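PDB 2RBG: DUF5751 domain-containing protein from Sulfolobus tokodaii, which is of unknown function, an archaeal member of the DUF5751 family whose two copies in the deposited assembly meet through a chain end and a helix. Local coordinates for the interface of chains A and B. Coordinates in Å, arbitrary orientation; residue numbers count along the deposited sequence, not the author numbering. Chains: chain A/B, Putative uncharacterized protein ST0493.

Contact 1: the interface of chains A and B. Residues chain A 23, 119-121; chain B 73-74, 76-77.
A:Lys23 and A:Lys119 close on the carboxylate of B:Asp76, forming the salt bridges of the contact. The ammonium NZ of A:Lys23 meets OD2 of B:Asp76 at 2.8 Å on its anti side. On the syn side, A:Lys119 NZ straddles both oxygens, bonding B:Asp76 OD2 and OD1 at 3.1 Å each, a little out of the carboxylate plane. OD2 is thus gripped by two ammonium groups, which would probably stabilise the charged form of the acid, as would the start of helix 75-81, where B:Asp76 lies. A lysine suits each position because its long chain can carry charge across from the body of chain A. CG of B:Asp76 sits between the backbone N and the carbonyl carbon (chi1 58°), holding the carboxylate beside both lysines.

A hydrogen bond to the backbone adds to the grip: A:Lys119 NZ reaches the carbonyl O of B:Asn73 at 2.9 Å, almost in line with the C=O bond (165°). Bends at chi2 and chi4 let the A:Lys119 chain run past the B:Asn73 side chain in the opposite sense, with CD of A:Lys119 3.9 Å from CG, the amide carbon of B:Asn73.

Water carries a further polar link. Two mutually bonded waters join N and O of A:Asp120 to the carboxylate oxygen OE2 of B:Glu74, bringing an acid to the strand backbone without direct contact.

Apolar packing centres on A:Phe121. CD1 of the A:Phe121 ring lies 3.4 Å from CG1 of B:Ile77, while its CE1 comes 3.5 Å from CG of B:Asp76, the ring and carboxylate planes being 58° apart. Within chain A, CE of A:Lys23 covers one ring face over its centre, which is likely to steady the lysine beside the acid. The site docks strand 117-121 of chain A on the start of the chain B helix, although the structure alone does not show that this pairing is physiological.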
ATOM      1  N   LYS A  23       5.262  10.384  -5.544  1.00  9.11           N
ATOM      2  CA  LYS A  23       4.126   9.762  -4.866  1.00  8.13           C
ATOM      3  C   LYS A  23       3.433  10.768  -3.951  1.00  8.65           C
ATOM      4  O   LYS A  23       2.208  10.848  -3.909  1.00 11.79           O
ATOM      5  CB  LYS A  23       4.582   8.570  -4.019  1.00 10.36           C
ATOM      6  CG  LYS A  23       5.104   7.373  -4.798  1.00 10.87           C
ATOM      7  CD  LYS A  23       5.410   6.214  -3.847  1.00 14.62           C
ATOM      8  CE  LYS A  23       5.732   4.940  -4.604  1.00 23.04           C
ATOM      9  NZ  LYS A  23       4.572   4.487  -5.423  1.00 16.09           N
ATOM     10  N   LYS A 119      -2.714   7.678   3.135  1.00  9.94           N
ATOM     11  CA  LYS A 119      -1.891   6.699   2.437  1.00  8.83           C
ATOM     12  C   LYS A 119      -0.646   6.442   3.262  1.00 12.00           C
ATOM     13  O   LYS A 119      -0.031   7.373   3.778  1.00  9.96           O
ATOM     14  CB  LYS A 119      -1.487   7.217   1.050  1.00 10.54           C
ATOM     15  CG  LYS A 119      -0.489   6.319   0.293  1.00 12.68           C
ATOM     16  CD  LYS A 119      -1.074   4.951  -0.045  1.00 12.97           C
ATOM     17  CE  LYS A 119      -0.064   4.056  -0.772  1.00  9.78           C
ATOM     18  NZ  LYS A 119       0.218   4.517  -2.164  1.00  9.17           N
ATOM     19  N   ASP A 120      -0.295   5.170   3.397  1.00 11.88           N
ATOM     20  CA  ASP A 120       0.888   4.779   4.140  1.00 12.15           C
ATOM     21  C   ASP A 120       1.706   3.863   3.239  1.00 13.35           C
ATOM     22  O   ASP A 120       1.369   2.695   3.068  1.00 13.72           O
ATOM     23  CB  ASP A 120       0.499   4.030   5.420  1.00 13.47           C
ATOM     24  CG  ASP A 120       1.698   3.701   6.298  1.00 18.79           C
ATOM     25  OD1 ASP A 120       2.688   3.139   5.783  1.00 19.37           O
ATOM     26  OD2 ASP A 120       1.652   4.000   7.509  1.00 26.90           O
ATOM     27  N   PHE A 121       2.745   4.408   2.617  1.00  9.12           N
ATOM     28  CA  PHE A 121       3.616   3.592   1.782  1.00  8.53           C
ATOM     29  C   PHE A 121       4.814   3.383   2.686  1.00 10.99           C
ATOM     30  O   PHE A 121       5.852   4.028   2.526  1.00 12.01           O
ATOM     31  CB  PHE A 121       4.046   4.339   0.519  1.00  8.25           C
ATOM     32  CG  PHE A 121       4.731   3.459  -0.489  1.00  9.71           C
ATOM     33  CD1 PHE A 121       3.988   2.701  -1.388  1.00  9.45           C
ATOM     34  CD2 PHE A 121       6.116   3.358  -0.514  1.00 13.08           C
ATOM     35  CE1 PHE A 121       4.615   1.853  -2.296  1.00 10.63           C
ATOM     36  CE2 PHE A 121       6.755   2.510  -1.419  1.00 11.99           C
ATOM     37  CZ  PHE A 121       6.001   1.756  -2.312  1.00 12.89           C
TER
ATOM     38  N   ASN B  73      -5.704   2.366  -3.139  1.00  8.90           N
ATOM     39  CA  ASN B  73      -4.519   3.187  -3.363  1.00  9.56           C
ATOM     40  C   ASN B  73      -3.233   2.518  -2.879  1.00 10.10           C
ATOM     41  O   ASN B  73      -2.169   3.134  -2.882  1.00 10.34           O
ATOM     42  CB  ASN B  73      -4.693   4.574  -2.705  1.00  8.81           C
ATOM     43  CG  ASN B  73      -4.762   4.515  -1.187  1.00 10.55           C
ATOM     44  OD1 ASN B  73      -5.027   3.467  -0.599  1.00 12.03           O
ATOM     45  ND2 ASN B  73      -4.542   5.660  -0.543  1.00  9.29           N
ATOM     46  N   GLU B  74      -3.325   1.246  -2.496  1.00  9.00           N
ATOM     47  CA  GLU B  74      -2.154   0.524  -2.009  1.00  6.85           C
ATOM     48  C   GLU B  74      -1.623  -0.529  -2.977  1.00  8.04           C
ATOM     49  O   GLU B  74      -0.800  -1.363  -2.600  1.00  7.33           O
ATOM     50  CB  GLU B  74      -2.466  -0.137  -0.665  1.00  9.08           C
ATOM     51  CG  GLU B  74      -2.917   0.845   0.411  1.00  8.15           C
ATOM     52  CD  GLU B  74      -3.250   0.160   1.718  1.00 12.67           C
ATOM     53  OE1 GLU B  74      -3.935  -0.884   1.687  1.00 10.13           O
ATOM     54  OE2 GLU B  74      -2.836   0.671   2.779  1.00 15.47           O
ATOM     55  N   ASP B  76       0.433  -0.135  -5.247  1.00  6.82           N
ATOM     56  CA  ASP B  76       1.869   0.031  -5.421  1.00  7.89           C
ATOM     57  C   ASP B  76       2.674  -0.675  -4.330  1.00  7.12           C
ATOM     58  O   ASP B  76       3.789  -1.125  -4.582  1.00  8.14           O
ATOM     59  CB  ASP B  76       2.252   1.520  -5.520  1.00  7.64           C
ATOM     60  CG  ASP B  76       1.829   2.338  -4.311  1.00 11.13           C
ATOM     61  OD1 ASP B  76       1.094   1.830  -3.447  1.00 10.63           O
ATOM     62  OD2 ASP B  76       2.237   3.516  -4.241  1.00 13.20           O
ATOM     63  N   ILE B  77       2.107  -0.793  -3.130  1.00  6.11           N
ATOM     64  CA  ILE B  77       2.803  -1.474  -2.036  1.00  8.01           C
ATOM     65  C   ILE B  77       2.842  -2.965  -2.365  1.00  8.15           C
ATOM     66  O   ILE B  77       3.871  -3.628  -2.217  1.00  9.44           O
ATOM     67  CB  ILE B  77       2.074  -1.292  -0.686  1.00  9.58           C
ATOM     68  CG1 ILE B  77       1.929   0.192  -0.357  1.00  7.88           C
ATOM     69  CG2 ILE B  77       2.867  -1.977   0.427  1.00  8.83           C
ATOM     70  CD1 ILE B  77       1.111   0.457   0.900  1.00 12.83           C
TER
HETATM   71  O   HOH W   1      -2.300   3.297   3.055  1.00 19.56           O
HETATM   72  O   HOH W   2      -0.603   1.024   4.048  1.00 38.29           O

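Contact 2: the interface of chains A and B. Residues chain A 96, 124-126; chain B 77, 80-81, 84.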
ATOM      1  N   ASP A  96      12.534   0.307   3.439  1.00 18.96           N
ATOM      2  CA  ASP A  96      12.896  -0.690   4.441  1.00 20.56           C
ATOM      3  C   ASP A  96      13.927  -0.238   5.466  1.00 20.25           C
ATOM      4  O   ASP A  96      13.799  -0.536   6.652  1.00 19.79           O
ATOM      5  CB  ASP A  96      13.393  -1.968   3.764  1.00 25.74           C
ATOM      6  CG  ASP A  96      12.279  -2.739   3.095  1.00 27.79           C
ATOM      7  OD1 ASP A  96      11.227  -2.938   3.737  1.00 33.13           O
ATOM      8  OD2 ASP A  96      12.461  -3.156   1.934  1.00 35.26           O
ATOM      9  N   LYS A 124       3.343  -1.447   5.512  1.00 13.84           N
ATOM     10  CA  LYS A 124       2.971  -2.704   4.863  1.00 12.49           C
ATOM     11  C   LYS A 124       4.065  -3.237   3.933  1.00 10.77           C
ATOM     12  O   LYS A 124       3.903  -4.296   3.329  1.00 12.23           O
ATOM     13  CB  LYS A 124       1.660  -2.552   4.075  1.00 15.02           C
ATOM     14  CG  LYS A 124       0.387  -2.527   4.931  1.00 17.86           C
ATOM     15  CD  LYS A 124      -0.862  -2.459   4.051  1.00 21.21           C
ATOM     16  CE  LYS A 124      -2.152  -2.489   4.868  1.00 24.54           C
ATOM     17  NZ  LYS A 124      -3.373  -2.495   3.994  1.00 21.46           N
ATOM     18  N   LEU A 125       5.171  -2.509   3.807  1.00  9.74           N
ATOM     19  CA  LEU A 125       6.266  -2.960   2.949  1.00 11.32           C
ATOM     20  C   LEU A 125       6.939  -4.180   3.564  1.00 14.53           C
ATOM     21  O   LEU A 125       7.185  -4.217   4.767  1.00 14.63           O
ATOM     22  CB  LEU A 125       7.308  -1.855   2.768  1.00 11.72           C
ATOM     23  CG  LEU A 125       6.931  -0.664   1.891  1.00 13.13           C
ATOM     24  CD1 LEU A 125       7.999   0.409   2.025  1.00 13.14           C
ATOM     25  CD2 LEU A 125       6.795  -1.110   0.437  1.00 13.06           C
ATOM     26  N   SER A 126       7.231  -5.177   2.734  1.00 13.97           N
ATOM     27  CA  SER A 126       7.885  -6.392   3.202  1.00 18.03           C
ATOM     28  C   SER A 126       9.407  -6.267   3.132  1.00 20.57           C
ATOM     29  O   SER A 126      10.091  -7.022   3.856  1.00 24.85           O
ATOM     30  CB  SER A 126       7.420  -7.601   2.381  1.00 18.07           C
ATOM     31  OG  SER A 126       7.721  -7.442   1.008  1.00 15.78           O
TER
ATOM     32  N   ILE B  77       2.107  -0.793  -3.130  1.00  6.11           N
ATOM     33  CA  ILE B  77       2.803  -1.474  -2.036  1.00  8.01           C
ATOM     34  C   ILE B  77       2.842  -2.965  -2.365  1.00  8.15           C
ATOM     35  O   ILE B  77       3.871  -3.628  -2.217  1.00  9.44           O
ATOM     36  CB  ILE B  77       2.074  -1.292  -0.686  1.00  9.58           C
ATOM     37  CG1 ILE B  77       1.929   0.192  -0.357  1.00  7.88           C
ATOM     38  CG2 ILE B  77       2.867  -1.977   0.427  1.00  8.83           C
ATOM     39  CD1 ILE B  77       1.111   0.457   0.900  1.00 12.83           C
ATOM     40  N   LYS B  80       5.336  -3.649  -5.108  1.00  8.80           N
ATOM     41  CA  LYS B  80       6.709  -3.507  -4.627  1.00 11.21           C
ATOM     42  C   LYS B  80       7.135  -4.758  -3.866  1.00 10.33           C
ATOM     43  O   LYS B  80       8.249  -5.260  -4.042  1.00 11.42           O
ATOM     44  CB  LYS B  80       6.828  -2.285  -3.711  1.00  8.58           C
ATOM     45  CG  LYS B  80       8.218  -2.081  -3.110  1.00 13.04           C
ATOM     46  CD  LYS B  80       9.264  -1.811  -4.185  1.00 19.56           C
ATOM     47  CE  LYS B  80      10.633  -1.552  -3.572  1.00 20.22           C
ATOM     48  NZ  LYS B  80      11.104  -2.713  -2.771  1.00 31.99           N
ATOM     49  N   ASN B  81       6.242  -5.262  -3.022  1.00  7.78           N
ATOM     50  CA  ASN B  81       6.522  -6.450  -2.229  1.00  8.85           C
ATOM     51  C   ASN B  81       6.732  -7.692  -3.088  1.00 11.79           C
ATOM     52  O   ASN B  81       7.398  -8.634  -2.664  1.00 13.02           O
ATOM     53  CB  ASN B  81       5.388  -6.709  -1.237  1.00  8.56           C
ATOM     54  CG  ASN B  81       5.349  -5.695  -0.112  1.00 11.64           C
ATOM     55  OD1 ASN B  81       6.165  -4.773  -0.053  1.00 10.80           O
ATOM     56  ND2 ASN B  81       4.392  -5.863   0.793  1.00 10.75           N
ATOM     57  N   LYS B  84      10.140  -9.367  -3.761  1.00 18.37           N
ATOM     58  CA  LYS B  84      10.720 -10.315  -2.811  1.00 19.92           C
ATOM     59  C   LYS B  84       9.947 -11.627  -2.697  1.00 21.36           C
ATOM     60  O   LYS B  84      10.187 -12.408  -1.777  1.00 22.42           O
ATOM     61  CB  LYS B  84      10.797  -9.684  -1.420  1.00 19.42           C
ATOM     62  CG  LYS B  84      11.621  -8.410  -1.336  1.00 20.23           C
ATOM     63  CD  LYS B  84      11.642  -7.890   0.092  1.00 19.41           C
ATOM     64  CE  LYS B  84      12.484  -6.631   0.216  1.00 21.89           C
ATOM     65  NZ  LYS B  84      12.550  -6.160   1.627  1.00 22.51           N
TER
HETATM   66  O   HOH W   3       6.863 -10.045   0.053  1.00 19.93           O
HETATM   67  O   HOH W   4      10.886  -2.731   0.043  1.00 21.73           O
HETATM   68  O   HOH W   5      13.480  -3.377  -1.163  1.00 42.18           O
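In this DUF5751 family protein, OD2 of A:Asp96 is gripped by the ammonium NZ of B:Lys84 at 3.0 Å and by water 4. The lysine forms a salt bridge from above the carboxylate plane, 55° out of it. Its chain is extended beyond CG, giving it the reach to cross from the 3-10 turn 82-84 of chain B to the turn 96-98 of chain A. B:Lys80 NZ stays 4.9 Å from the same A:Asp96 OD2 and is joined to it through waters 4 and 5, which also bond each other; the nearby positive charges would probably favour the ionised acid.

The C-terminal tail of chain A, residues 124-126, lies along helix 75-81 of chain B, and the side-chain amide of B:Asn81 reads its backbone. B:Asn81 ND2 donates to the carbonyl O of A:Lys124 at 3.0 Å, with that oxygen nearly in the amide plane and the bond fairly straight (166° at H). B:Asn81 OD1 accepts from the backbone N of A:Ser126, also at 3.0 Å, the donor standing above the carbonyl plane. Asparagine suits this place because its amide carries a donor and an acceptor side by side, matching a C=O and an N-H on the tail. CG lies opposite the carbonyl carbon of its own residue, chi1 -71°, which presents both ends of the amide to the tail. A leucine here would probably leave the A:Lys124 carbonyl and the A:Ser126 N-H without these mates and let the chain end move.

Water 3 adds a bridge between the A:Ser126 hydroxyl OG and the backbone O of B:Asn81. Between the polar groups, A:Leu125 crosses B:Asn81 at about a right angle; its methyl CD2 packs 3.9 Å from CG of B:Lys80, where a branched apolar side chain suits the aliphatic stem of a lysine. The CG2 branch of B:Ile77 touches CB of A:Lys124 at 3.9 Å.

The C-alpha centres of contact 1 and contact 2 lie about 10 Å apart, and both use helix 75-81 of chain B. B:Ile77 belongs to both, turning one branch towards each. On chain A, strand 117-121 runs on into the C-terminal tail, so one continuous stretch follows the helix from its start to its end. A:Cys122, between the segments used, is disulfide-bonded to A:Cys94 in a structure of this protein, which would tie this stretch to the neighbourhood of the 96-98 turn. As the interface is not an exact two-fold, the chains contribute different surfaces, and the pairing may reflect crystal packing.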